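Local coordinates for protein DNMT2 (Spodoptera frugiperda, PDB 4H0N) that probably methylates cytosine 38 in the anticodon loop of tRNA(Asp), using S-adenosyl-L-methionine as methyl donor, and probably also methylates cytosine in DNA, at residues K187-I199 against F220-C232. The protein carries 3 engineered substitutions. Sequence-based numbering, arbitrary orientation.
Sequences KDFGVPHSLESII and FDICYKTSKRSCC
S194 and L195 of the irregular segment 187-199 run against the type I turn Y224-S227, the CA atoms of S194 and K228 lying 4.5 Å apart. The backbone N of L195 donates to the carbonyl O of K225 (3.3 Å); the bond is bent, 139° at the hydrogen, and reaches the oxygen from above the carbonyl plane. Beside it, S194 CA makes a C-H...O contact with S227 O at 3.3 Å, so two carbonyls of the turn face the same short piece of backbone. L195 supplies the apolar part: its CG lies beside the backbone N, opposite the carbonyl carbon (chi1 -67°), at 3.5 Å from S227 O, and, with chi2 extended, CD1 reaches S227 CB at 3.8 Å and comes near C223 CB. The turn itself is closed by the bond from S227 N to Y224 O, while S227 OG weakly accepts from Y224 N. At one flank the E196 methylene CG packs on K225 CB at 3.6 Å; the charged ends stay apart, with OE1 and NZ separated by 6.1 Å. At the other, K228 bends at chi2 and chi4, folding its chain along P192 O, to which NZ donates a weak bond of 3.4 Å, and NZ also nears V191 CG1. C223 pairs with I247 and T249 in the small parallel sheet of 222-223 and 247-248, and I198 packs on helix 287-293. This is surface packing of a loop on a beta turn, away from the cofactor site, joining the connection after strand 161-168 to the small sheet within the C5-methyltransferase fold.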
loop_
_atom_site.group_PDB
_atom_site.type_symbol
_atom_site.label_atom_id
_atom_site.label_comp_id
_atom_site.label_asym_id
_atom_site.label_seq_id
_atom_site.Cartn_x
_atom_site.Cartn_y
_atom_site.Cartn_z
ATOM N N LYS A 187 -1.472 -17.423 11.592
ATOM C CA LYS A 187 -2.403 -18.050 10.670
ATOM C C LYS A 187 -1.711 -18.320 9.338
ATOM O O LYS A 187 -1.117 -17.416 8.746
ATOM C CB LYS A 187 -3.614 -17.137 10.466
ATOM C CG LYS A 187 -4.649 -17.671 9.500
ATOM C CD LYS A 187 -5.914 -16.830 9.544
ATOM C CE LYS A 187 -6.936 -17.321 8.535
ATOM N NZ LYS A 187 -7.090 -18.796 8.609
ATOM N N ASP A 188 -1.778 -19.569 8.879
ATOM C CA ASP A 188 -1.188 -19.958 7.601
ATOM C C ASP A 188 -2.247 -19.911 6.503
ATOM O O ASP A 188 -3.303 -20.542 6.619
ATOM C CB ASP A 188 -0.590 -21.364 7.697
ATOM C CG ASP A 188 0.431 -21.650 6.604
ATOM O OD1 ASP A 188 0.368 -21.007 5.532
ATOM O OD2 ASP A 188 1.300 -22.524 6.818
ATOM N N PHE A 189 -1.962 -19.169 5.436
ATOM C CA PHE A 189 -2.911 -19.037 4.334
ATOM C C PHE A 189 -2.568 -19.951 3.167
ATOM O O PHE A 189 -3.280 -19.982 2.165
ATOM C CB PHE A 189 -3.005 -17.585 3.872
ATOM C CG PHE A 189 -3.575 -16.658 4.909
ATOM C CD1 PHE A 189 -2.757 -16.090 5.876
ATOM C CD2 PHE A 189 -4.928 -16.352 4.917
ATOM C CE1 PHE A 189 -3.278 -15.234 6.832
ATOM C CE2 PHE A 189 -5.456 -15.495 5.869
ATOM C CZ PHE A 189 -4.629 -14.937 6.828
ATOM N N GLY A 190 -1.481 -20.699 3.307
ATOM C CA GLY A 190 -1.080 -21.654 2.290
ATOM C C GLY A 190 -0.367 -21.020 1.110
ATOM O O GLY A 190 0.402 -20.081 1.266
ATOM N N VAL A 191 -0.626 -21.540 -0.080
ATOM C CA VAL A 191 0.035 -21.053 -1.282
ATOM C C VAL A 191 -0.867 -20.058 -2.001
ATOM O O VAL A 191 -2.058 -20.318 -2.163
ATOM C CB VAL A 191 0.389 -22.230 -2.203
ATOM C CG1 VAL A 191 0.808 -21.746 -3.585
ATOM C CG2 VAL A 191 1.484 -23.073 -1.562
ATOM N N PRO A 192 -0.309 -18.903 -2.417
ATOM C CA PRO A 192 -1.111 -17.886 -3.105
ATOM C C PRO A 192 -1.780 -18.472 -4.338
ATOM O O PRO A 192 -1.190 -19.315 -5.013
ATOM C CB PRO A 192 -0.070 -16.839 -3.522
ATOM C CG PRO A 192 1.062 -17.029 -2.585
ATOM C CD PRO A 192 1.103 -18.499 -2.297
ATOM N N HIS A 193 -3.007 -18.050 -4.618
ATOM C CA HIS A 193 -3.714 -18.538 -5.794
ATOM C C HIS A 193 -3.136 -17.917 -7.064
ATOM O O HIS A 193 -2.467 -16.887 -7.006
ATOM C CB HIS A 193 -5.209 -18.231 -5.682
ATOM C CG HIS A 193 -5.513 -16.805 -5.344
ATOM N ND1 HIS A 193 -5.120 -15.747 -6.141
ATOM C CD2 HIS A 193 -6.176 -16.257 -4.298
ATOM C CE1 HIS A 193 -5.528 -14.615 -5.596
ATOM N NE2 HIS A 193 -6.169 -14.894 -4.481
ATOM N N SER A 194 -3.404 -18.539 -8.208
ATOM C CA SER A 194 -2.984 -17.985 -9.490
ATOM C C SER A 194 -3.692 -16.657 -9.756
ATOM O O SER A 194 -4.483 -16.182 -8.937
ATOM C CB SER A 194 -3.283 -18.965 -10.621
ATOM O OG SER A 194 -4.671 -19.011 -10.893
ATOM N N LEU A 195 -3.413 -16.060 -10.911
ATOM C CA LEU A 195 -3.974 -14.758 -11.247
ATOM C C LEU A 195 -5.172 -14.827 -12.194
ATOM O O LEU A 195 -5.577 -13.810 -12.746
ATOM C CB LEU A 195 -2.895 -13.871 -11.860
ATOM C CG LEU A 195 -1.730 -13.417 -10.977
ATOM C CD1 LEU A 195 -0.597 -12.897 -11.853
ATOM C CD2 LEU A 195 -2.158 -12.355 -9.964
ATOM N N GLU A 196 -5.743 -16.012 -12.385
ATOM C CA GLU A 196 -6.877 -16.150 -13.292
ATOM C C GLU A 196 -8.147 -15.516 -12.745
ATOM O O GLU A 196 -8.919 -14.924 -13.501
ATOM C CB GLU A 196 -7.151 -17.615 -13.604
ATOM C CG GLU A 196 -6.018 -18.312 -14.296
ATOM C CD GLU A 196 -6.439 -19.641 -14.872
ATOM O OE1 GLU A 196 -5.605 -20.568 -14.899
ATOM O OE2 GLU A 196 -7.609 -19.752 -15.300
ATOM N N SER A 197 -8.363 -15.662 -11.439
ATOM C CA SER A 197 -9.545 -15.115 -10.778
ATOM C C SER A 197 -9.656 -13.623 -11.045
ATOM O O SER A 197 -10.753 -13.078 -11.178
ATOM C CB SER A 197 -9.492 -15.368 -9.268
ATOM O OG SER A 197 -8.243 -15.916 -8.882
ATOM N N ILE A 198 -8.501 -12.978 -11.144
ATOM C CA ILE A 198 -8.440 -11.543 -11.340
ATOM C C ILE A 198 -7.767 -11.178 -12.671
ATOM O O ILE A 198 -6.622 -10.724 -12.707
ATOM C CB ILE A 198 -7.782 -10.858 -10.121
ATOM C CG1 ILE A 198 -6.417 -11.479 -9.813
ATOM C CG2 ILE A 198 -8.666 -11.046 -8.898
ATOM C CD1 ILE A 198 -5.810 -11.012 -8.501
ATOM N N ILE A 199 -8.500 -11.402 -13.759
ATOM C CA ILE A 199 -8.079 -11.017 -15.103
ATOM C C ILE A 199 -9.317 -11.003 -15.995
ATOM O O ILE A 199 -10.167 -11.895 -15.905
ATOM C CB ILE A 199 -6.978 -11.959 -15.668
ATOM C CG1 ILE A 199 -5.602 -11.299 -15.557
ATOM C CG2 ILE A 199 -7.237 -12.313 -17.128
ATOM C CD1 ILE A 199 -4.469 -12.286 -15.461
ATOM N N PHE A 220 12.005 -6.475 -17.787
ATOM C CA PHE A 220 10.607 -6.679 -17.453
ATOM C C PHE A 220 10.467 -7.957 -16.653
ATOM O O PHE A 220 11.180 -8.926 -16.899
ATOM C CB PHE A 220 9.773 -6.801 -18.727
ATOM C CG PHE A 220 9.377 -5.484 -19.324
ATOM C CD1 PHE A 220 9.084 -4.400 -18.515
ATOM C CD2 PHE A 220 9.287 -5.332 -20.697
ATOM C CE1 PHE A 220 8.712 -3.185 -19.067
ATOM C CE2 PHE A 220 8.921 -4.118 -21.256
ATOM C CZ PHE A 220 8.636 -3.042 -20.440
ATOM N N ASP A 221 9.559 -7.953 -15.683
ATOM C CA ASP A 221 9.109 -9.197 -15.073
ATOM C C ASP A 221 7.742 -9.534 -15.633
ATOM O O ASP A 221 6.791 -8.776 -15.456
ATOM C CB ASP A 221 9.009 -9.098 -13.554
ATOM C CG ASP A 221 8.458 -10.374 -12.933
ATOM O OD1 ASP A 221 7.488 -10.294 -12.150
ATOM O OD2 ASP A 221 8.989 -11.464 -13.240
ATOM N N ILE A 222 7.640 -10.671 -16.305
ATOM C CA ILE A 222 6.397 -11.030 -16.960
ATOM C C ILE A 222 5.552 -11.978 -16.120
ATOM O O ILE A 222 6.074 -12.873 -15.454
ATOM C CB ILE A 222 6.654 -11.664 -18.336
ATOM C CG1 ILE A 222 7.841 -10.977 -19.019
ATOM C CG2 ILE A 222 5.389 -11.613 -19.190
ATOM C CD1 ILE A 222 7.502 -10.272 -20.304
ATOM N N CYS A 223 4.241 -11.767 -16.156
ATOM C CA CYS A 223 3.295 -12.678 -15.527
ATOM C C CYS A 223 2.321 -13.294 -16.522
ATOM O O CYS A 223 2.031 -12.718 -17.573
ATOM C CB CYS A 223 2.525 -11.969 -14.421
ATOM S SG CYS A 223 3.549 -11.612 -13.003
ATOM N N TYR A 224 1.823 -14.473 -16.170
ATOM C CA TYR A 224 0.843 -15.181 -16.979
ATOM C C TYR A 224 -0.308 -15.579 -16.063
ATOM O O TYR A 224 -0.238 -15.366 -14.853
ATOM C CB TYR A 224 1.489 -16.400 -17.636
ATOM C CG TYR A 224 2.895 -16.119 -18.114
ATOM C CD1 TYR A 224 3.140 -15.703 -19.416
ATOM C CD2 TYR A 224 3.976 -16.244 -17.251
ATOM C CE1 TYR A 224 4.424 -15.430 -19.846
ATOM C CE2 TYR A 224 5.258 -15.969 -17.668
ATOM C CZ TYR A 224 5.477 -15.565 -18.964
ATOM O OH TYR A 224 6.765 -15.298 -19.362
ATOM N N LYS A 225 -1.371 -16.141 -16.629
ATOM C CA LYS A 225 -2.541 -16.511 -15.835
ATOM C C LYS A 225 -2.230 -17.562 -14.765
ATOM O O LYS A 225 -2.922 -17.638 -13.748
ATOM C CB LYS A 225 -3.669 -16.994 -16.743
ATOM C CG LYS A 225 -3.298 -18.200 -17.582
ATOM C CD LYS A 225 -4.334 -18.445 -18.667
ATOM C CE LYS A 225 -3.727 -19.186 -19.851
ATOM N NZ LYS A 225 -4.758 -19.571 -20.854
ATOM N N THR A 226 -1.185 -18.357 -14.990
ATOM C CA THR A 226 -0.794 -19.407 -14.054
ATOM C C THR A 226 0.160 -18.903 -12.968
ATOM O O THR A 226 0.465 -19.629 -12.022
ATOM C CB THR A 226 -0.154 -20.624 -14.777
ATOM O OG1 THR A 226 1.096 -20.241 -15.365
ATOM C CG2 THR A 226 -1.082 -21.163 -15.859
ATOM N N SER A 227 0.629 -17.665 -13.107
ATOM C CA SER A 227 1.532 -17.055 -12.124
ATOM C C SER A 227 0.935 -16.966 -10.719
ATOM O O SER A 227 -0.210 -16.549 -10.535
ATOM C CB SER A 227 1.953 -15.649 -12.570
ATOM O OG SER A 227 3.131 -15.674 -13.355
ATOM N N LYS A 228 1.727 -17.341 -9.724
ATOM C CA LYS A 228 1.296 -17.239 -8.339
ATOM C C LYS A 228 2.056 -16.141 -7.611
ATOM O O LYS A 228 2.093 -16.103 -6.382
ATOM C CB LYS A 228 1.466 -18.578 -7.625
ATOM C CG LYS A 228 0.269 -19.500 -7.782
ATOM C CD LYS A 228 0.663 -20.858 -8.316
ATOM C CE LYS A 228 -0.548 -21.785 -8.398
ATOM N NZ LYS A 228 -1.126 -22.075 -7.051
ATOM N N ARG A 229 2.652 -15.239 -8.384
ATOM C CA ARG A 229 3.440 -14.144 -7.839
ATOM C C ARG A 229 3.439 -12.986 -8.819
ATOM O O ARG A 229 3.146 -13.161 -9.998
ATOM C CB ARG A 229 4.878 -14.600 -7.620
ATOM C CG ARG A 229 5.497 -15.236 -8.855
ATOM C CD ARG A 229 6.992 -14.967 -8.956
ATOM N NE ARG A 229 7.302 -13.541 -8.879
ATOM C CZ ARG A 229 7.107 -12.678 -9.872
ATOM N NH1 ARG A 229 6.596 -13.093 -11.023
ATOM N NH2 ARG A 229 7.418 -11.401 -9.709
ATOM N N SER A 230 3.773 -11.800 -8.329
ATOM C CA SER A 230 3.970 -10.642 -9.194
ATOM C C SER A 230 4.807 -9.629 -8.451
ATOM O O SER A 230 4.832 -9.619 -7.220
ATOM C CB SER A 230 2.637 -10.014 -9.593
ATOM O OG SER A 230 1.932 -9.560 -8.456
ATOM N N CYS A 231 5.500 -8.778 -9.192
ATOM C CA CYS A 231 6.323 -7.752 -8.565
ATOM C C CYS A 231 5.486 -6.657 -7.921
ATOM O O CYS A 231 4.307 -6.499 -8.226
ATOM C CB CYS A 231 7.311 -7.154 -9.566
ATOM S SG CYS A 231 8.734 -8.215 -9.908
ATOM N N CYS A 232 6.116 -5.909 -7.024
ATOM C CA CYS A 232 5.476 -4.792 -6.329
ATOM C C CYS A 232 5.156 -3.619 -7.261
ATOM O O CYS A 232 6.045 -3.073 -7.921
ATOM C CB CYS A 232 6.379 -4.306 -5.194
ATOM S SG CYS A 232 5.626 -3.075 -4.112
#